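PDB 4XZ7: putative uncharacterized protein from Streptococcus suis, which acts, as part of a longer protein, as a transglutaminase and antiphagocytic virulence factor of the bacterium, probably cross-linking proteins through glutamine side chains. Local coordinates for residues L280-V285 against A298-D303; V286-E291 against K349-Y354; K305-D310 against G335-D340; V342-E347 against Y354-S359. All blocks are in the same frame, centred on the assembly; numbering follows the deposited sequence.

Contact 1: residues L280-V285 against A298-D303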
loop_
_atom_site.group_PDB
_atom_site.type_symbol
_atom_site.label_atom_id
_atom_site.label_comp_id
_atom_site.label_asym_id
_atom_site.label_seq_id
_atom_site.Cartn_x
_atom_site.Cartn_y
_atom_site.Cartn_z
ATOM N N LEU B 280 13.389 -14.434 -31.491
ATOM C CA LEU B 280 13.622 -13.096 -32.001
ATOM C C LEU B 280 14.201 -12.203 -30.897
ATOM O O LEU B 280 13.443 -11.615 -30.115
ATOM C CB LEU B 280 12.319 -12.505 -32.541
ATOM C CG LEU B 280 11.833 -12.784 -33.969
ATOM C CD1 LEU B 280 12.686 -13.816 -34.679
ATOM C CD2 LEU B 280 10.356 -13.197 -33.945
ATOM N N PRO B 281 15.545 -12.118 -30.812
ATOM C CA PRO B 281 16.225 -11.337 -29.765
ATOM C C PRO B 281 15.558 -9.993 -29.506
ATOM O O PRO B 281 15.440 -9.184 -30.435
ATOM C CB PRO B 281 17.628 -11.147 -30.333
ATOM C CG PRO B 281 17.861 -12.445 -31.103
ATOM C CD PRO B 281 16.508 -12.771 -31.721
ATOM N N ALA B 282 15.111 -9.773 -28.268
ATOM C CA ALA B 282 14.336 -8.584 -27.945
ATOM C C ALA B 282 14.637 -8.029 -26.551
ATOM O O ALA B 282 15.024 -8.760 -25.639
ATOM C CB ALA B 282 12.842 -8.885 -28.075
ATOM N N TYR B 283 14.476 -6.723 -26.396
ATOM C CA TYR B 283 14.524 -6.131 -25.064
ATOM C C TYR B 283 13.643 -4.895 -25.063
ATOM O O TYR B 283 13.194 -4.435 -26.123
ATOM C CB TYR B 283 15.977 -5.812 -24.617
ATOM C CG TYR B 283 16.711 -4.686 -25.353
ATOM C CD1 TYR B 283 17.083 -3.520 -24.680
ATOM C CD2 TYR B 283 17.059 -4.799 -26.701
ATOM C CE1 TYR B 283 17.770 -2.494 -25.319
ATOM C CE2 TYR B 283 17.743 -3.770 -27.357
ATOM C CZ TYR B 283 18.086 -2.616 -26.657
ATOM O OH TYR B 283 18.759 -1.582 -27.272
ATOM N N VAL B 284 13.383 -4.374 -23.872
ATOM C CA VAL B 284 12.502 -3.226 -23.711
ATOM C C VAL B 284 13.296 -1.922 -23.676
ATOM O O VAL B 284 14.285 -1.799 -22.954
ATOM C CB VAL B 284 11.667 -3.353 -22.412
ATOM C CG1 VAL B 284 10.795 -2.142 -22.220
ATOM C CG2 VAL B 284 10.817 -4.604 -22.452
ATOM N N VAL B 285 12.844 -0.935 -24.432
ATOM C CA VAL B 285 13.480 0.372 -24.403
ATOM C C VAL B 285 12.493 1.487 -24.088
ATOM O O VAL B 285 11.275 1.327 -24.244
ATOM C CB VAL B 285 14.166 0.689 -25.746
ATOM C CG1 VAL B 285 15.394 -0.223 -25.965
ATOM C CG2 VAL B 285 13.175 0.568 -26.894
ATOM N N ALA B 298 9.498 -2.159 -27.829
ATOM C CA ALA B 298 10.491 -3.230 -27.848
ATOM C C ALA B 298 11.477 -3.007 -28.981
ATOM O O ALA B 298 11.139 -2.410 -30.003
ATOM C CB ALA B 298 9.845 -4.587 -27.994
ATOM N N ARG B 299 12.703 -3.470 -28.776
ATOM C CA ARG B 299 13.662 -3.638 -29.851
ATOM C C ARG B 299 13.754 -5.117 -30.110
ATOM O O ARG B 299 13.883 -5.895 -29.159
ATOM C CB ARG B 299 15.007 -3.069 -29.476
ATOM C CG ARG B 299 15.060 -1.571 -29.576
ATOM C CD ARG B 299 16.221 -1.168 -30.445
ATOM N NE ARG B 299 15.780 -0.546 -31.673
ATOM C CZ ARG B 299 16.547 -0.345 -32.734
ATOM N NH1 ARG B 299 16.024 0.238 -33.793
ATOM N NH2 ARG B 299 17.821 -0.729 -32.742
ATOM N N VAL B 300 13.628 -5.501 -31.382
ATOM C CA VAL B 300 13.575 -6.906 -31.787
ATOM C C VAL B 300 14.518 -7.144 -32.949
ATOM O O VAL B 300 14.604 -6.318 -33.853
ATOM C CB VAL B 300 12.163 -7.342 -32.231
ATOM C CG1 VAL B 300 11.993 -8.845 -32.064
ATOM C CG2 VAL B 300 11.103 -6.612 -31.447
ATOM N N TYR B 301 15.210 -8.272 -32.942
ATOM C CA TYR B 301 16.111 -8.581 -34.043
ATOM C C TYR B 301 15.439 -9.494 -35.056
ATOM O O TYR B 301 15.018 -10.590 -34.721
ATOM C CB TYR B 301 17.396 -9.232 -33.523
ATOM C CG TYR B 301 18.421 -9.492 -34.608
ATOM C CD1 TYR B 301 19.242 -8.470 -35.071
ATOM C CD2 TYR B 301 18.568 -10.751 -35.165
ATOM C CE1 TYR B 301 20.184 -8.696 -36.066
ATOM C CE2 TYR B 301 19.514 -10.992 -36.170
ATOM C CZ TYR B 301 20.318 -9.957 -36.610
ATOM O OH TYR B 301 21.259 -10.175 -37.594
ATOM N N TYR B 302 15.333 -9.039 -36.294
ATOM C CA TYR B 302 14.896 -9.924 -37.371
ATOM C C TYR B 302 15.340 -9.372 -38.708
ATOM O O TYR B 302 15.627 -8.168 -38.838
ATOM C CB TYR B 302 13.376 -10.139 -37.347
ATOM C CG TYR B 302 12.531 -8.877 -37.446
ATOM C CD1 TYR B 302 12.056 -8.236 -36.298
ATOM C CD2 TYR B 302 12.192 -8.341 -38.685
ATOM C CE1 TYR B 302 11.281 -7.085 -36.389
ATOM C CE2 TYR B 302 11.414 -7.196 -38.786
ATOM C CZ TYR B 302 10.964 -6.571 -37.636
ATOM O OH TYR B 302 10.194 -5.433 -37.744
ATOM N N ASP B 303 15.431 -10.268 -39.689
ATOM C CA ASP B 303 15.860 -9.896 -41.025
ATOM C C ASP B 303 17.142 -9.084 -40.973
ATOM O O ASP B 303 17.191 -7.963 -41.480
ATOM C CB ASP B 303 14.758 -9.102 -41.740
ATOM C CG ASP B 303 13.562 -9.963 -42.113
ATOM O OD1 ASP B 303 13.509 -11.136 -41.682
ATOM O OD2 ASP B 303 12.671 -9.461 -42.833
#
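Leu280 leads into a beta hairpin of the transglutaminase-like fold and packs its CB 3.7 Å from CG1 of Val300 on the returning strand. At Pro281 the carbonyl takes the amide of Tyr301, O to N 2.7 Å, while the ring carbon CB rests 3.7 Å from CB of Tyr301. Ala282 then sits in a non-hydrogen-bonded pair with Val300; its methyl shares a face with Val284, Val300 and Ala298, the face turned to helix 264-277. Tyr283 and Arg299 form the hydrogen-bonded pair on the other face, joined by Tyr283 N to Arg299 O at 2.9 Å and by the reciprocal bond, Arg299 N to Tyr283 O, also 2.9 Å. Their side chains run side by side in the same direction, ring and guanidinium planes 87° apart. CG of Tyr283 sits between its backbone N and carbonyl carbon (chi1 69°); the ring's CE2 lies 3.5 Å from Arg299 CB. Both polar ends reach Glu362, whose carboxylate forms a salt bridge with Arg299 NH2 and a hydrogen bond with Tyr283 OH; Arg299 NH1 goes on to Thr308 OG1. Finally Val285 crosses the arginine's chain: its CG1 and CG2 each lie 3.9 Å from Arg299 CG.

Contact 2: residues V286-E291 against K349-Y354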
loop_
_atom_site.group_PDB
_atom_site.type_symbol
_atom_site.label_atom_id
_atom_site.label_comp_id
_atom_site.label_asym_id
_atom_site.label_seq_id
_atom_site.Cartn_x
_atom_site.Cartn_y
_atom_site.Cartn_z
ATOM N N VAL B 286 13.033 2.627 -23.664
ATOM C CA VAL B 286 12.235 3.802 -23.373
ATOM C C VAL B 286 12.794 5.025 -24.080
ATOM O O VAL B 286 13.986 5.097 -24.383
ATOM C CB VAL B 286 12.170 4.100 -21.867
ATOM C CG1 VAL B 286 11.518 2.944 -21.125
ATOM C CG2 VAL B 286 13.571 4.382 -21.326
ATOM N N GLY B 287 11.926 6.001 -24.310
ATOM C CA GLY B 287 12.299 7.209 -25.004
ATOM C C GLY B 287 11.117 8.144 -24.951
ATOM O O GLY B 287 10.384 8.186 -23.953
ATOM N N LYS B 288 10.908 8.891 -26.020
ATOM C CA LYS B 288 9.769 9.792 -26.045
ATOM C C LYS B 288 8.944 9.674 -27.316
ATOM O O LYS B 288 9.477 9.388 -28.395
ATOM C CB LYS B 288 10.229 11.238 -25.851
ATOM C CG LYS B 288 10.727 11.491 -24.434
ATOM C CD LYS B 288 10.910 12.955 -24.127
ATOM C CE LYS B 288 11.337 13.134 -22.672
ATOM N NZ LYS B 288 11.323 14.564 -22.265
ATOM N N ASN B 289 7.637 9.875 -27.139
ATOM C CA ASN B 289 6.658 10.009 -28.213
ATOM C C ASN B 289 7.113 10.909 -29.322
ATOM O O ASN B 289 7.992 11.742 -29.122
ATOM C CB ASN B 289 5.344 10.594 -27.678
ATOM C CG ASN B 289 4.175 9.718 -27.962
ATOM O OD1 ASN B 289 4.288 8.758 -28.723
ATOM N ND2 ASN B 289 3.035 10.029 -27.356
ATOM N N ALA B 290 6.453 10.788 -30.471
ATOM C CA ALA B 290 6.588 11.779 -31.522
ATOM C C ALA B 290 5.896 13.077 -31.085
ATOM O O ALA B 290 6.057 14.111 -31.727
ATOM C CB ALA B 290 6.013 11.261 -32.833
ATOM N N GLU B 291 5.145 13.016 -29.984
ATOM C CA GLU B 291 4.569 14.210 -29.353
ATOM C C GLU B 291 5.337 14.652 -28.100
ATOM O O GLU B 291 4.836 15.444 -27.311
ATOM C CB GLU B 291 3.103 13.970 -28.968
ATOM C CG GLU B 291 2.229 13.437 -30.082
ATOM C CD GLU B 291 1.857 14.493 -31.116
ATOM O OE1 GLU B 291 1.428 15.599 -30.718
ATOM O OE2 GLU B 291 1.988 14.215 -32.332
ATOM N N LYS B 349 19.518 14.336 -28.318
ATOM C CA LYS B 349 19.695 15.623 -28.957
ATOM C C LYS B 349 18.334 16.219 -29.311
ATOM O O LYS B 349 18.148 17.432 -29.240
ATOM C CB LYS B 349 20.593 15.488 -30.185
ATOM C CG LYS B 349 22.006 15.017 -29.848
ATOM C CD LYS B 349 22.797 14.687 -31.108
ATOM C CE LYS B 349 24.197 14.232 -30.735
ATOM N NZ LYS B 349 24.185 13.607 -29.375
ATOM N N ALA B 350 17.374 15.369 -29.665
ATOM C CA ALA B 350 16.002 15.833 -29.832
ATOM C C ALA B 350 15.232 15.538 -28.560
ATOM O O ALA B 350 15.789 15.021 -27.599
ATOM C CB ALA B 350 15.337 15.177 -31.033
ATOM N N GLU B 351 13.948 15.865 -28.548
ATOM C CA GLU B 351 13.126 15.582 -27.378
ATOM C C GLU B 351 11.786 14.984 -27.758
ATOM O O GLU B 351 10.815 15.054 -26.996
ATOM C CB GLU B 351 12.928 16.847 -26.549
ATOM C CG GLU B 351 13.952 16.959 -25.440
ATOM C CD GLU B 351 13.863 15.799 -24.464
ATOM O OE1 GLU B 351 12.804 15.665 -23.817
ATOM O OE2 GLU B 351 14.836 15.018 -24.351
ATOM N N ARG B 352 11.747 14.388 -28.944
ATOM C CA ARG B 352 10.564 13.693 -29.423
ATOM C C ARG B 352 10.982 12.631 -30.423
ATOM O O ARG B 352 11.978 12.792 -31.118
ATOM C CB ARG B 352 9.568 14.672 -30.054
ATOM C CG ARG B 352 10.201 15.682 -30.999
ATOM C CD ARG B 352 9.153 16.596 -31.624
ATOM N NE ARG B 352 8.204 15.840 -32.436
ATOM C CZ ARG B 352 8.343 15.614 -33.739
ATOM N NH1 ARG B 352 9.394 16.096 -34.390
ATOM N NH2 ARG B 352 7.428 14.908 -34.391
ATOM N N ASN B 353 10.223 11.541 -30.464
ATOM C CA ASN B 353 10.435 10.449 -31.413
ATOM C C ASN B 353 11.831 9.834 -31.362
ATOM O O ASN B 353 12.460 9.618 -32.401
ATOM C CB ASN B 353 10.137 10.916 -32.841
ATOM C CG ASN B 353 9.824 9.759 -33.774
ATOM O OD1 ASN B 353 9.288 8.735 -33.355
ATOM N ND2 ASN B 353 10.178 9.909 -35.038
ATOM N N TYR B 354 12.304 9.538 -30.153
ATOM C CA TYR B 354 13.488 8.704 -29.989
ATOM C C TYR B 354 13.226 7.570 -29.007
ATOM O O TYR B 354 12.386 7.679 -28.123
ATOM C CB TYR B 354 14.696 9.524 -29.514
ATOM C CG TYR B 354 14.540 10.102 -28.129
ATOM C CD1 TYR B 354 14.977 9.406 -27.002
ATOM C CD2 TYR B 354 13.939 11.341 -27.941
ATOM C CE1 TYR B 354 14.821 9.940 -25.716
ATOM C CE2 TYR B 354 13.782 11.880 -26.668
ATOM C CZ TYR B 354 14.229 11.175 -25.565
ATOM O OH TYR B 354 14.069 11.716 -24.309
#
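Lys288 and Tyr354 face each other as an antiparallel hydrogen-bonded pair at the end of strand 282-288, and Asn353 also sits opposite Lys288, which makes this a G1 beta bulge. Lys288 N reaches Tyr354 O at 2.8 Å, whereas the return bond from Tyr354 N to Lys288 O is weak. Asn353 has a positive phi of 57°, and its backbone N donates to Asn289 O at 2.6 Å, approaching from above that carbonyl's plane. Lys288 is extended beyond CG and runs alongside the tyrosine, the two pointing the same way: its CB lies 3.7 Å from Tyr354 CE2 and its CG 3.4 Å from Tyr354 OH. The backbone N of Lys288 stands over the centre of the same ring. At the far end the ammonium makes a salt bridge with OE1 of Glu351, though the modelled separation is too short to be taken literally. Farther along, Arg352 grips one carbonyl side-on, NE at 2.8 Å and NH2 at 3.1 Å from Ala290 O, with that oxygen near the guanidinium plane. Charge and backbone acceptors alike thus tie the end of strand 282-288 and the loop after it to the loop leading into strand 354-357, and the double grip on one oxygen should fix the guanidinium's rotation.

Contact 3: residues K305-D310 against G335-D340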
loop_
_atom_site.group_PDB
_atom_site.type_symbol
_atom_site.label_atom_id
_atom_site.label_comp_id
_atom_site.label_asym_id
_atom_site.label_seq_id
_atom_site.Cartn_x
_atom_site.Cartn_y
_atom_site.Cartn_z
ATOM N N LYS B 305 18.469 -7.230 -38.933
ATOM C CA LYS B 305 18.487 -5.897 -38.334
ATOM C C LYS B 305 17.750 -5.805 -37.006
ATOM O O LYS B 305 16.837 -6.580 -36.720
ATOM C CB LYS B 305 17.900 -4.863 -39.308
ATOM C CG LYS B 305 18.922 -4.223 -40.250
ATOM C CD LYS B 305 18.279 -3.160 -41.140
ATOM C CE LYS B 305 17.591 -2.061 -40.323
ATOM N NZ LYS B 305 18.556 -1.142 -39.636
ATOM N N TRP B 306 18.169 -4.845 -36.193
ATOM C CA TRP B 306 17.435 -4.498 -34.983
ATOM C C TRP B 306 16.379 -3.471 -35.349
ATOM O O TRP B 306 16.679 -2.482 -36.015
ATOM C CB TRP B 306 18.376 -3.953 -33.909
ATOM C CG TRP B 306 19.121 -5.012 -33.186
ATOM C CD1 TRP B 306 20.387 -5.462 -33.444
ATOM C CD2 TRP B 306 18.638 -5.776 -32.083
ATOM N NE1 TRP B 306 20.724 -6.469 -32.557
ATOM C CE2 TRP B 306 19.663 -6.677 -31.711
ATOM C CE3 TRP B 306 17.434 -5.791 -31.371
ATOM C CZ2 TRP B 306 19.519 -7.570 -30.659
ATOM C CZ3 TRP B 306 17.290 -6.679 -30.332
ATOM C CH2 TRP B 306 18.325 -7.551 -29.977
ATOM N N HIS B 307 15.148 -3.720 -34.920
ATOM C CA HIS B 307 14.016 -2.853 -35.225
ATOM C C HIS B 307 13.327 -2.331 -33.972
ATOM O O HIS B 307 13.236 -3.042 -32.959
ATOM C CB HIS B 307 12.981 -3.596 -36.070
ATOM C CG HIS B 307 13.538 -4.190 -37.323
ATOM N ND1 HIS B 307 13.742 -3.452 -38.469
ATOM C CD2 HIS B 307 13.956 -5.445 -37.601
ATOM C CE1 HIS B 307 14.245 -4.234 -39.405
ATOM N NE2 HIS B 307 14.387 -5.448 -38.903
ATOM N N THR B 308 12.820 -1.103 -34.049
ATOM C CA THR B 308 11.914 -0.607 -33.018
ATOM C C THR B 308 10.476 -0.989 -33.366
ATOM O O THR B 308 9.972 -0.670 -34.452
ATOM C CB THR B 308 12.016 0.912 -32.840
ATOM O OG1 THR B 308 13.395 1.291 -32.831
ATOM C CG2 THR B 308 11.368 1.336 -31.530
ATOM N N ILE B 309 9.847 -1.712 -32.449
ATOM C CA ILE B 309 8.459 -2.124 -32.554
ATOM C C ILE B 309 7.620 -1.497 -31.439
ATOM O O ILE B 309 7.828 -1.796 -30.251
ATOM C CB ILE B 309 8.323 -3.651 -32.483
ATOM C CG1 ILE B 309 9.211 -4.304 -33.536
ATOM C CG2 ILE B 309 6.859 -4.057 -32.647
ATOM C CD1 ILE B 309 8.767 -4.005 -34.973
ATOM N N ASP B 310 6.719 -0.593 -31.840
ATOM C CA ASP B 310 5.758 0.067 -30.948
ATOM C C ASP B 310 4.443 -0.712 -30.945
ATOM O O ASP B 310 3.701 -0.677 -31.931
ATOM C CB ASP B 310 5.496 1.506 -31.399
ATOM C CG ASP B 310 4.827 2.354 -30.322
ATOM O OD1 ASP B 310 4.928 3.591 -30.429
ATOM O OD2 ASP B 310 4.215 1.807 -29.370
ATOM N N GLY B 335 4.276 0.038 -37.841
ATOM C CA GLY B 335 5.147 1.182 -37.611
ATOM C C GLY B 335 6.616 0.864 -37.375
ATOM O O GLY B 335 7.319 1.644 -36.736
ATOM N N GLU B 336 7.070 -0.277 -37.893
ATOM C CA GLU B 336 8.464 -0.705 -37.793
ATOM C C GLU B 336 9.449 0.445 -38.020
ATOM O O GLU B 336 9.391 1.136 -39.048
ATOM C CB GLU B 336 8.723 -1.840 -38.798
ATOM C CG GLU B 336 10.189 -2.143 -39.088
ATOM C CD GLU B 336 10.378 -3.344 -40.028
ATOM O OE1 GLU B 336 9.576 -4.307 -39.975
ATOM O OE2 GLU B 336 11.341 -3.328 -40.817
ATOM N N ASP B 337 10.314 0.662 -37.031
ATOM C CA ASP B 337 11.439 1.591 -37.126
ATOM C C ASP B 337 11.048 3.023 -37.402
ATOM O O ASP B 337 11.696 3.701 -38.198
ATOM C CB ASP B 337 12.406 1.136 -38.217
ATOM C CG ASP B 337 13.146 -0.105 -37.832
ATOM O OD1 ASP B 337 13.392 -0.267 -36.622
ATOM O OD2 ASP B 337 13.481 -0.910 -38.722
ATOM N N SER B 338 10.000 3.491 -36.746
ATOM C CA SER B 338 9.549 4.852 -36.967
ATOM C C SER B 338 10.191 5.816 -35.968
ATOM O O SER B 338 9.934 7.025 -36.001
ATOM C CB SER B 338 8.031 4.929 -36.871
ATOM O OG SER B 338 7.612 4.742 -35.538
ATOM N N TYR B 339 11.021 5.275 -35.079
ATOM C CA TYR B 339 11.719 6.084 -34.081
ATOM C C TYR B 339 13.152 6.409 -34.476
ATOM O O TYR B 339 13.839 5.591 -35.085
ATOM C CB TYR B 339 11.732 5.366 -32.729
ATOM C CG TYR B 339 10.418 5.448 -32.011
ATOM C CD1 TYR B 339 10.176 6.451 -31.072
ATOM C CD2 TYR B 339 9.404 4.534 -32.280
ATOM C CE1 TYR B 339 8.962 6.530 -30.424
ATOM C CE2 TYR B 339 8.187 4.604 -31.638
ATOM C CZ TYR B 339 7.966 5.597 -30.714
ATOM O OH TYR B 339 6.748 5.651 -30.068
ATOM N N ASP B 340 13.609 7.600 -34.108
ATOM C CA ASP B 340 15.037 7.879 -34.128
ATOM C C ASP B 340 15.653 7.144 -32.953
ATOM O O ASP B 340 14.977 6.877 -31.963
ATOM C CB ASP B 340 15.321 9.377 -34.039
ATOM C CG ASP B 340 14.945 10.111 -35.300
ATOM O OD1 ASP B 340 15.017 9.495 -36.380
ATOM O OD2 ASP B 340 14.577 11.298 -35.209
HETATM O O HOH W 1 13.661 2.929 -35.000
#
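His307 and Asp337 meet in a nearly straight hydrogen bond, ND1 to OD2 at 2.6 Å with 170° at the hydrogen; OD2 lies close to the imidazole plane and is met on its syn side. The other carboxylate oxygen, OD1, takes the Thr308 amide at 2.8 Å nearly along its C-O axis, while Asp337 N returns a bond to Thr308 O at 2.9 Å. The type II turn Gly335-Ser338 is thereby pinned to the edge of strand 305-309. Further on, Tyr339 crosses Thr308 at about a right angle, CD2 against the threonine's CG2 at 3.8 Å, and its hydroxyl donates to Asp310 OD1 at 2.8 Å from above the carboxylate plane. One water joins Thr308 OG1, also hydrogen-bonded to Arg299 NH1, to Tyr339 O. In the second shell, the Tyr302 ring stacks on His307 and its carbonyl meets His307 NE2. Glu336 passes obliquely by the imidazole, with OE1 held by Arg214 and Tyr302 OH. Asp310 OD2 bonds to His295 NE2, an Asp-His pair consistent with that of the Cys-His-Asp triad of transglutaminase-like enzymes, so Tyr339 would act as a second-shell holder of the aspartate. With partners at both nitrogens, one of them a carbonyl, His307 probably carries both protons, and the carboxylates of Asp337 and Glu336 would stabilise that positive charge.

Contact 4: residues V342-E347 against Y354-S359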
loop_
_atom_site.group_PDB
_atom_site.type_symbol
_atom_site.label_atom_id
_atom_site.label_comp_id
_atom_site.label_asym_id
_atom_site.label_seq_id
_atom_site.Cartn_x
_atom_site.Cartn_y
_atom_site.Cartn_z
ATOM N N VAL B 342 18.677 6.898 -29.982
ATOM C CA VAL B 342 19.643 7.640 -29.195
ATOM C C VAL B 342 20.475 6.611 -28.471
ATOM O O VAL B 342 19.931 5.673 -27.900
ATOM C CB VAL B 342 18.950 8.600 -28.193
ATOM C CG1 VAL B 342 19.923 9.094 -27.122
ATOM C CG2 VAL B 342 18.318 9.755 -28.930
ATOM N N GLU B 343 21.795 6.767 -28.507
ATOM C CA GLU B 343 22.674 5.787 -27.877
ATOM C C GLU B 343 22.706 5.952 -26.366
ATOM O O GLU B 343 22.789 7.070 -25.864
ATOM C CB GLU B 343 24.085 5.895 -28.438
ATOM C CG GLU B 343 24.942 4.730 -28.036
ATOM C CD GLU B 343 24.456 3.446 -28.654
ATOM O OE1 GLU B 343 23.941 3.511 -29.786
ATOM O OE2 GLU B 343 24.580 2.380 -28.017
ATOM N N ALA B 344 22.631 4.831 -25.649
ATOM C CA ALA B 344 22.704 4.827 -24.188
ATOM C C ALA B 344 23.937 5.584 -23.703
ATOM O O ALA B 344 25.052 5.310 -24.142
ATOM C CB ALA B 344 22.724 3.390 -23.659
ATOM N N GLY B 345 23.735 6.539 -22.800
ATOM C CA GLY B 345 24.829 7.375 -22.337
ATOM C C GLY B 345 24.799 8.753 -22.977
ATOM O O GLY B 345 24.790 9.773 -22.280
ATOM N N GLN B 346 24.793 8.783 -24.307
ATOM C CA GLN B 346 24.617 10.030 -25.041
ATOM C C GLN B 346 23.316 10.680 -24.622
ATOM O O GLN B 346 22.320 9.993 -24.392
ATOM C CB GLN B 346 24.628 9.786 -26.553
ATOM C CG GLN B 346 25.824 10.407 -27.287
ATOM C CD GLN B 346 25.761 11.931 -27.354
ATOM O OE1 GLN B 346 24.779 12.549 -26.931
ATOM N NE2 GLN B 346 26.808 12.541 -27.897
ATOM N N GLU B 347 23.326 12.004 -24.494
ATOM C CA GLU B 347 22.107 12.732 -24.177
ATOM C C GLU B 347 21.276 12.902 -25.444
ATOM O O GLU B 347 21.814 13.184 -26.516
ATOM C CB GLU B 347 22.423 14.096 -23.550
ATOM N N TYR B 354 12.304 9.538 -30.153
ATOM C CA TYR B 354 13.488 8.704 -29.989
ATOM C C TYR B 354 13.226 7.570 -29.007
ATOM O O TYR B 354 12.386 7.679 -28.123
ATOM C CB TYR B 354 14.696 9.524 -29.514
ATOM C CG TYR B 354 14.540 10.102 -28.129
ATOM C CD1 TYR B 354 14.977 9.406 -27.002
ATOM C CD2 TYR B 354 13.939 11.341 -27.941
ATOM C CE1 TYR B 354 14.821 9.940 -25.716
ATOM C CE2 TYR B 354 13.782 11.880 -26.668
ATOM C CZ TYR B 354 14.229 11.175 -25.565
ATOM O OH TYR B 354 14.069 11.716 -24.309
ATOM N N MET B 355 13.961 6.483 -29.195
ATOM C CA MET B 355 14.092 5.414 -28.217
ATOM C C MET B 355 15.563 5.322 -27.835
ATOM O O MET B 355 16.436 5.386 -28.707
ATOM C CB MET B 355 13.588 4.074 -28.773
ATOM C CG MET B 355 12.063 3.996 -28.818
ATOM S SD MET B 355 11.405 4.010 -27.139
ATOM C CE MET B 355 9.902 4.966 -27.303
ATOM N N ILE B 356 15.834 5.199 -26.541
ATOM C CA ILE B 356 17.201 5.082 -26.049
ATOM C C ILE B 356 17.667 3.629 -26.115
ATOM O O ILE B 356 17.274 2.805 -25.302
ATOM C CB ILE B 356 17.319 5.622 -24.599
ATOM C CG1 ILE B 356 16.891 7.092 -24.566
ATOM C CG2 ILE B 356 18.743 5.438 -24.075
ATOM C CD1 ILE B 356 16.933 7.754 -23.194
ATOM N N ILE B 357 18.504 3.314 -27.095
ATOM C CA ILE B 357 18.915 1.930 -27.305
ATOM C C ILE B 357 20.338 1.694 -26.806
ATOM O O ILE B 357 21.068 2.641 -26.523
ATOM C CB ILE B 357 18.818 1.537 -28.788
ATOM C CG1 ILE B 357 20.005 2.094 -29.574
ATOM C CG2 ILE B 357 17.510 2.051 -29.404
ATOM C CD1 ILE B 357 20.116 1.525 -30.982
ATOM N N ASP B 358 20.728 0.432 -26.697
ATOM C CA ASP B 358 22.088 0.079 -26.290
ATOM C C ASP B 358 22.716 -0.855 -27.337
ATOM O O ASP B 358 22.470 -2.068 -27.352
ATOM C CB ASP B 358 22.075 -0.557 -24.890
ATOM C CG ASP B 358 23.444 -1.131 -24.468
ATOM O OD1 ASP B 358 24.490 -0.797 -25.077
ATOM O OD2 ASP B 358 23.461 -1.924 -23.503
ATOM N N SER B 359 23.534 -0.279 -28.209
ATOM C CA SER B 359 24.023 -0.998 -29.376
ATOM C C SER B 359 24.964 -2.137 -29.013
ATOM O O SER B 359 25.043 -3.138 -29.724
ATOM C CB SER B 359 24.722 -0.030 -30.333
ATOM O OG SER B 359 23.902 1.100 -30.601
#
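Val342 and Glu343 pair in parallel with Ile356 and Ile357, bonded from Val342 N to Met355 O at 3.0 Å, from Ile357 N to Val342 O at 2.9 Å and from Ala344 N to Ile357 O at 2.8 Å, so that 340-343 forms an outermost strand of the five-stranded sheet within this chain. On the Val342 side, CG2 of the valine sits 3.7 Å from Tyr354 CB, meeting the ring carbons obliquely. Ile356 follows on the same face and reaches with CG2 to 4.0 Å from CA of Ala344, whose methyl continues on to CB of Asp358. Glu343 points to the other face. Its CG is anti to the backbone N (chi1 -168°), and a bend at chi2 of 66° curls the chain back; the carboxylate reaches the start of helix 359-365. There it takes two bonds from one residue, each on a syn lone pair: Ser359 OG to OE1 at 2.5 Å and Ser359 N to OE2 at 2.9 Å, the latter nearly straight. Asp358 is the N-cap, its OD1 making weak bonds to the amides of Asn360 and Tyr361. Two carboxylates therefore gather at one helix start, with Glu343 OE2 only 4.3 Å from Asp358 OD1; the first-turn N-H groups that they accept, and the helix dipole, would be expected to offset their repulsion.

All four contacts reach one five-stranded sheet, ordered 305-309, 294-302, 282-288, 354-357, 340-343. Contact 1 pairs its central strand, 282-288, with 294-302; contact 3 lies about 9 Å away, centre to centre, and is joined to it through Tyr302 OH and Glu336 OE1, 2.6 Å apart. Contact 2 continues strand 282-288 outward and shares Tyr354 with contact 4, their centres about 11 Å apart. Asp340 N bonds to Asn353 O, linking contacts 3 and 2, while Asp340 O takes Met355 N of contact 4. Contact 4 also returns to contact 1, where Tyr283 OH meets Asp358 N. The aspartate of the probable catalytic Asp-His pair, Asp310, lies in contact 3, and its partner His295 is touched by Tyr339 and Met355.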